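Local coordinates for fructokinase (Vibrio cholerae serotype O1, PDB 5EYN), which phosphorylates fructose with ATP as phosphate donor, as a member of the PfkB family of carbohydrate kinases, at residues G45-V50 / S61-R66; V292-G297 / P313-L318. One frame throughout, in Å; residues are numbered along the deposited sequence.

How the contacts relate
Both contacts are buried and belong to the same PfkB-type kinase chain, but they serve different ligands. Contact 1 lies deeper, its centre about 8 Å from the centre of the chain, against about 16 Å for that of contact 2. It joins the start of helix 46-56 to strand 61-68 of the main sheet and meets fructose. Contact 2 joins helix 285-302 to helix 315-322 and meets ADP. The packing is mainly apolar and led by one aromatic ring, though the edge of Phe63 meets a peptide and that of Trp294 an amide. Contact 1 binds its ligand mostly through backbone N-H groups, contact 2 through one asparagine side chain. Their centres are about 19 Å apart.

Contact 1 (G45-V50 / S61-R66); sequences GAPANV and SAFFGR. With FRU (beta-D-fructofuranose), chain B.
The fructose site of this PfkB-family kinase is built partly on the first turn of helix 46-56, which packs on strand 61-68 through Phe63. The ring meets Pro47 and Ala48. Its CE1 corner lies 3.7 Å from the backbone N of Ala48 and 4.0 Å from CB of Pro47. CB of Ala48 is at 4.1 Å from the same CE1. The peptide between Pro47 and Ala48 sits at the ring edge, with Pro47 C in the ring plane. CG of Phe63 stands anti to its backbone N (chi1 -172°), which carries the ring from the strand across to the helix. The nearest CA atoms, those of Ala48 and Phe63, are 7.2 Å apart.

Strand 61-68 lies between strands 21-24 and 86-93 in the large, mainly parallel sheet of this ribokinase-like fold, and Phe63 also touches Leu23 and Leu90 on those two neighbours.

Gly45 is the N-cap residue of the helix and has a positive phi of 100°. Its N gives a nearly straight bond to O4 of the fructose, at 3.0 Å. Ala46 N binds O1 of the sugar at 3.0 Å, and Asn49 ND2 adds a longer bond to O4, at 3.2 Å. The helix start thus offers two backbone N-H groups to the sugar, one to O4 and one to O1. O4 is gripped by two N-H donors, one from the backbone and one from a side chain. Asn49 ND2 is also bonded to Asp266 OD2, which itself hydrogen-bonds the fructose. Asp26, Asp30 and Arg176 supply further hydrogen bonds to the fructose, and Asp26 also touches Pro47.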
loop_
_atom_site.group_PDB
_atom_site.type_symbol
_atom_site.label_atom_id
_atom_site.label_comp_id
_atom_site.label_asym_id
_atom_site.label_seq_id
_atom_site.Cartn_x
_atom_site.Cartn_y
_atom_site.Cartn_z
ATOM N N GLY A 45 -1.054 -4.106 -13.059
ATOM C CA GLY A 45 -0.530 -5.448 -12.852
ATOM C C GLY A 45 -0.348 -6.099 -14.214
ATOM O O GLY A 45 -1.309 -6.299 -14.939
ATOM N N ALA A 46 0.887 -6.446 -14.561
ATOM C CA ALA A 46 1.193 -6.819 -15.937
ATOM C C ALA A 46 0.259 -7.872 -16.534
ATOM O O ALA A 46 -0.267 -7.662 -17.613
ATOM C CB ALA A 46 2.643 -7.238 -16.093
ATOM N N PRO A 47 0.037 -9.015 -15.856
ATOM C CA PRO A 47 -0.855 -9.981 -16.514
ATOM C C PRO A 47 -2.304 -9.484 -16.634
ATOM O O PRO A 47 -3.004 -9.845 -17.581
ATOM C CB PRO A 47 -0.748 -11.221 -15.624
ATOM C CG PRO A 47 -0.245 -10.740 -14.348
ATOM C CD PRO A 47 0.612 -9.550 -14.611
ATOM N N ALA A 48 -2.750 -8.660 -15.694
ATOM C CA ALA A 48 -4.086 -8.060 -15.805
ATOM C C ALA A 48 -4.141 -7.102 -16.995
ATOM O O ALA A 48 -5.114 -7.078 -17.755
ATOM C CB ALA A 48 -4.450 -7.348 -14.515
ATOM N N ASN A 49 -3.071 -6.334 -17.166
ATOM C CA ASN A 49 -2.952 -5.416 -18.290
ATOM C C ASN A 49 -3.030 -6.173 -19.593
ATOM O O ASN A 49 -3.731 -5.766 -20.527
ATOM C CB ASN A 49 -1.616 -4.670 -18.219
ATOM C CG ASN A 49 -1.491 -3.776 -17.004
ATOM O OD1 ASN A 49 -2.478 -3.339 -16.424
ATOM N ND2 ASN A 49 -0.257 -3.478 -16.636
ATOM N N VAL A 50 -2.306 -7.286 -19.693
ATOM C CA VAL A 50 -2.346 -8.093 -20.902
ATOM C C VAL A 50 -3.755 -8.636 -21.163
ATOM O O VAL A 50 -4.248 -8.632 -22.305
ATOM C CB VAL A 50 -1.320 -9.239 -20.842
ATOM C CG1 VAL A 50 -1.434 -10.098 -22.080
ATOM C CG2 VAL A 50 0.101 -8.680 -20.732
ATOM N N SER A 61 -9.873 -13.574 -23.297
ATOM C CA SER A 61 -8.879 -13.659 -22.240
ATOM C C SER A 61 -9.554 -14.016 -20.916
ATOM O O SER A 61 -10.724 -13.714 -20.683
ATOM C CB SER A 61 -8.070 -12.361 -22.141
ATOM O OG SER A 61 -8.883 -11.307 -21.710
ATOM N N ALA A 62 -8.797 -14.689 -20.062
ATOM C CA ALA A 62 -9.294 -15.165 -18.778
ATOM C C ALA A 62 -8.154 -15.059 -17.800
ATOM O O ALA A 62 -7.022 -15.317 -18.170
ATOM C CB ALA A 62 -9.768 -16.607 -18.890
ATOM N N PHE A 63 -8.451 -14.685 -16.563
ATOM C CA PHE A 63 -7.424 -14.443 -15.560
ATOM C C PHE A 63 -7.619 -15.397 -14.405
ATOM O O PHE A 63 -8.744 -15.588 -13.953
ATOM C CB PHE A 63 -7.547 -13.010 -15.047
ATOM C CG PHE A 63 -6.425 -12.567 -14.144
ATOM C CD1 PHE A 63 -5.365 -11.856 -14.664
ATOM C CD2 PHE A 63 -6.437 -12.840 -12.790
ATOM C CE1 PHE A 63 -4.342 -11.430 -13.866
ATOM C CE2 PHE A 63 -5.402 -12.418 -11.983
ATOM C CZ PHE A 63 -4.359 -11.706 -12.526
ATOM N N PHE A 64 -6.536 -16.017 -13.941
ATOM C CA PHE A 64 -6.580 -16.750 -12.687
ATOM C C PHE A 64 -5.474 -16.290 -11.773
ATOM O O PHE A 64 -4.346 -16.047 -12.201
ATOM C CB PHE A 64 -6.576 -18.287 -12.869
ATOM C CG PHE A 64 -5.276 -18.897 -13.362
ATOM C CD1 PHE A 64 -4.350 -19.428 -12.463
ATOM C CD2 PHE A 64 -5.018 -19.031 -14.717
ATOM C CE1 PHE A 64 -3.184 -20.051 -12.915
ATOM C CE2 PHE A 64 -3.847 -19.647 -15.169
ATOM C CZ PHE A 64 -2.936 -20.162 -14.258
ATOM N N GLY A 65 -5.814 -16.141 -10.503
ATOM C CA GLY A 65 -4.863 -15.634 -9.540
ATOM C C GLY A 65 -5.560 -15.218 -8.265
ATOM O O GLY A 65 -6.755 -15.470 -8.082
ATOM N N ARG A 66 -4.796 -14.607 -7.368
ATOM C CA ARG A 66 -5.326 -14.110 -6.108
ATOM C C ARG A 66 -5.080 -12.629 -5.951
ATOM O O ARG A 66 -3.984 -12.133 -6.213
ATOM C CB ARG A 66 -4.673 -14.787 -4.911
ATOM C CG ARG A 66 -4.974 -16.249 -4.797
ATOM C CD ARG A 66 -4.463 -16.854 -3.511
ATOM N NE ARG A 66 -4.832 -18.258 -3.494
ATOM C CZ ARG A 66 -5.401 -18.897 -2.481
ATOM N NH1 ARG A 66 -5.674 -18.272 -1.339
ATOM N NH2 ARG A 66 -5.687 -20.184 -2.606
HETATM C C1 FRU B . 3.826 -5.120 -11.849
HETATM C C2 FRU B . 3.791 -3.779 -12.568
HETATM C C3 FRU B . 2.554 -2.926 -12.375
HETATM C C4 FRU B . 2.317 -2.287 -13.704
HETATM C C5 FRU B . 2.903 -3.293 -14.631
HETATM C C6 FRU B . 3.506 -2.705 -15.883
HETATM O O1 FRU B . 2.870 -5.995 -12.363
HETATM O O2 FRU B . 4.907 -3.067 -12.128
HETATM O O3 FRU B . 2.791 -2.054 -11.311
HETATM O O4 FRU B . 0.976 -2.092 -14.003
HETATM O O5 FRU B . 3.887 -4.037 -13.934
HETATM O O6 FRU B . 4.060 -3.702 -16.706
#

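Contact 2 (V292-G297 / P313-L318); sequences VKWANG and PNQAAL. With ADP (adenosine-5'-diphosphate), chain E.
Segments 292-297 and 313-318 come nearest at Gly297 and Leu318, whose CA atoms are 6.5 Å apart. Leu318 reaches the first helix with both methyl groups. CD1 rests on the backbone of Gly297, 3.7 Å from its C atom. Gly297 has no side chain, so the methyl reaches its backbone. CD2 lies above the plane of the Trp294 indole near CE3, 3.3 Å from that atom. This is tight packing. With CG anti to the backbone N (chi1 -180°), the leucine sends its branches toward the first helix, crossing the indole at about a right angle.

Gln315 meets the same tryptophan at its far end. Its CD lies 4.0 Å from CH2 of Trp294, near the plane of the indole and at its edge. The amide plane is turned 76° from the ring. Gln315 NE2 is bonded to the carbonyl O of Leu57, which probably fixes the amide. Asn314 caps the second helix: its OD1 accepts from Ala317 N at 2.9 Å.

On another side of the first helix, Asn296 points away from this packing and serves the nucleotide. Its OD1 accepts from the ribose O2' of ADP at 2.8 Å. Its ND2 is bonded to Val251 O.

Helix 264-278 covers the first helix, with Phe268 touching Ala295 and Asn296 and Arg275 making a cation-pi contact with Trp294, while strand 240-244 meets Val292 and Asn296.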
loop_
_atom_site.group_PDB
_atom_site.type_symbol
_atom_site.label_atom_id
_atom_site.label_comp_id
_atom_site.label_asym_id
_atom_site.label_seq_id
_atom_site.Cartn_x
_atom_site.Cartn_y
_atom_site.Cartn_z
ATOM N N VAL A 292 3.370 -8.768 -34.494
ATOM C CA VAL A 292 4.308 -7.791 -33.941
ATOM C C VAL A 292 3.968 -6.376 -34.421
ATOM O O VAL A 292 4.134 -5.412 -33.679
ATOM C CB VAL A 292 5.768 -8.159 -34.265
ATOM C CG1 VAL A 292 6.744 -7.088 -33.809
ATOM C CG2 VAL A 292 6.123 -9.469 -33.588
ATOM N N LYS A 293 3.466 -6.244 -35.638
ATOM C CA LYS A 293 3.008 -4.943 -36.096
ATOM C C LYS A 293 1.864 -4.448 -35.209
ATOM O O LYS A 293 1.837 -3.289 -34.800
ATOM C CB LYS A 293 2.561 -5.043 -37.558
ATOM C CG LYS A 293 1.954 -3.786 -38.141
ATOM C CD LYS A 293 1.595 -3.975 -39.631
ATOM C CE LYS A 293 1.077 -2.680 -40.257
ATOM N NZ LYS A 293 0.790 -2.849 -41.706
ATOM N N TRP A 294 0.915 -5.327 -34.913
ATOM C CA TRP A 294 -0.151 -4.993 -33.975
ATOM C C TRP A 294 0.424 -4.650 -32.608
ATOM O O TRP A 294 0.006 -3.682 -31.973
ATOM C CB TRP A 294 -1.130 -6.158 -33.828
ATOM C CG TRP A 294 -2.165 -6.256 -34.923
ATOM C CD1 TRP A 294 -1.947 -6.248 -36.278
ATOM C CD2 TRP A 294 -3.580 -6.372 -34.749
ATOM N NE1 TRP A 294 -3.143 -6.353 -36.950
ATOM C CE2 TRP A 294 -4.159 -6.428 -36.034
ATOM C CE3 TRP A 294 -4.413 -6.443 -33.631
ATOM C CZ2 TRP A 294 -5.531 -6.546 -36.224
ATOM C CZ3 TRP A 294 -5.772 -6.549 -33.818
ATOM C CH2 TRP A 294 -6.319 -6.606 -35.106
ATOM N N ALA A 295 1.355 -5.475 -32.128
ATOM C CA ALA A 295 1.980 -5.261 -30.831
ATOM C C ALA A 295 2.599 -3.868 -30.721
ATOM O O ALA A 295 2.414 -3.159 -29.727
ATOM C CB ALA A 295 3.042 -6.329 -30.593
ATOM N N ASN A 296 3.340 -3.471 -31.752
ATOM C CA ASN A 296 3.960 -2.154 -31.745
ATOM C C ASN A 296 2.908 -1.045 -31.699
ATOM O O ASN A 296 3.090 -0.057 -30.998
ATOM C CB ASN A 296 4.838 -1.965 -32.973
ATOM C CG ASN A 296 6.221 -2.556 -32.828
ATOM O OD1 ASN A 296 6.788 -2.633 -31.736
ATOM N ND2 ASN A 296 6.798 -2.924 -33.960
ATOM N N GLY A 297 1.817 -1.211 -32.433
ATOM C CA GLY A 297 0.772 -0.205 -32.429
ATOM C C GLY A 297 0.089 -0.083 -31.088
ATOM O O GLY A 297 -0.193 1.005 -30.620
ATOM N N PRO A 313 -5.893 -0.095 -26.836
ATOM C CA PRO A 313 -6.801 0.245 -27.939
ATOM C C PRO A 313 -7.784 -0.853 -28.294
ATOM O O PRO A 313 -7.547 -2.048 -28.070
ATOM C CB PRO A 313 -5.843 0.491 -29.110
ATOM C CG PRO A 313 -4.671 -0.394 -28.821
ATOM C CD PRO A 313 -4.517 -0.310 -27.314
ATOM N N ASN A 314 -8.905 -0.452 -28.867
ATOM C CA ASN A 314 -9.752 -1.385 -29.595
ATOM C C ASN A 314 -9.289 -1.459 -31.039
ATOM O O ASN A 314 -8.373 -0.747 -31.459
ATOM C CB ASN A 314 -11.245 -1.012 -29.483
ATOM C CG ASN A 314 -11.561 0.406 -29.925
ATOM O OD1 ASN A 314 -10.881 1.005 -30.762
ATOM N ND2 ASN A 314 -12.630 0.947 -29.359
ATOM N N GLN A 315 -9.919 -2.319 -31.821
ATOM C CA GLN A 315 -9.499 -2.493 -33.194
ATOM C C GLN A 315 -9.690 -1.228 -34.036
ATOM O O GLN A 315 -8.840 -0.919 -34.856
ATOM C CB GLN A 315 -10.219 -3.662 -33.832
ATOM C CG GLN A 315 -9.705 -5.002 -33.340
ATOM C CD GLN A 315 -10.198 -6.156 -34.165
ATOM O OE1 GLN A 315 -10.561 -6.000 -35.328
ATOM N NE2 GLN A 315 -10.203 -7.338 -33.575
ATOM N N ALA A 316 -10.779 -0.485 -33.826
ATOM C CA ALA A 316 -10.999 0.724 -34.610
ATOM C C ALA A 316 -9.860 1.707 -34.401
ATOM O O ALA A 316 -9.355 2.290 -35.354
ATOM C CB ALA A 316 -12.340 1.377 -34.264
ATOM N N ALA A 317 -9.427 1.875 -33.156
ATOM C CA ALA A 317 -8.340 2.803 -32.864
ATOM C C ALA A 317 -7.036 2.286 -33.433
ATOM O O ALA A 317 -6.230 3.046 -33.964
ATOM C CB ALA A 317 -8.208 3.027 -31.353
ATOM N N LEU A 318 -6.786 0.988 -33.267
ATOM C CA LEU A 318 -5.527 0.422 -33.723
ATOM C C LEU A 318 -5.395 0.481 -35.238
ATOM O O LEU A 318 -4.372 0.903 -35.765
ATOM C CB LEU A 318 -5.369 -1.012 -33.238
ATOM C CG LEU A 318 -4.066 -1.701 -33.659
ATOM C CD1 LEU A 318 -2.859 -1.018 -33.065
ATOM C CD2 LEU A 318 -4.101 -3.144 -33.244
HETATM P PB ADP E . 6.777 -0.710 -20.843
HETATM O O1B ADP E . 5.380 -1.138 -20.477
HETATM O O2B ADP E . 7.798 -1.526 -20.083
HETATM O O3B ADP E . 6.935 0.750 -20.499
HETATM P PA ADP E . 8.153 -0.261 -23.223
HETATM O O1A ADP E . 8.096 1.201 -22.813
HETATM O O2A ADP E . 9.452 -0.821 -22.689
HETATM O O3A ADP E . 6.973 -0.922 -22.409
HETATM O "O5'" ADP E . 8.147 -0.466 -24.812
HETATM C "C5'" ADP E . 7.495 -1.537 -25.398
HETATM C "C4'" ADP E . 6.869 -1.265 -26.746
HETATM O "O4'" ADP E . 6.029 -0.135 -26.671
HETATM C "C3'" ADP E . 7.814 -1.031 -27.871
HETATM O "O3'" ADP E . 8.253 -2.234 -28.426
HETATM C "C2'" ADP E . 6.967 -0.275 -28.812
HETATM O "O2'" ADP E . 6.080 -1.071 -29.501
HETATM C "C1'" ADP E . 6.180 0.557 -27.880
HETATM N N9 ADP E . 6.761 1.837 -27.593
HETATM C C8 ADP E . 7.399 2.225 -26.472
HETATM N N7 ADP E . 7.765 3.493 -26.572
HETATM C C5 ADP E . 7.373 3.961 -27.758
HETATM C C6 ADP E . 7.455 5.178 -28.414
HETATM N N6 ADP E . 8.105 6.300 -27.814
HETATM N N1 ADP E . 6.933 5.296 -29.632
HETATM C C2 ADP E . 6.307 4.281 -30.255
HETATM N N3 ADP E . 6.204 3.074 -29.650
HETATM C C4 ADP E . 6.723 2.908 -28.425
#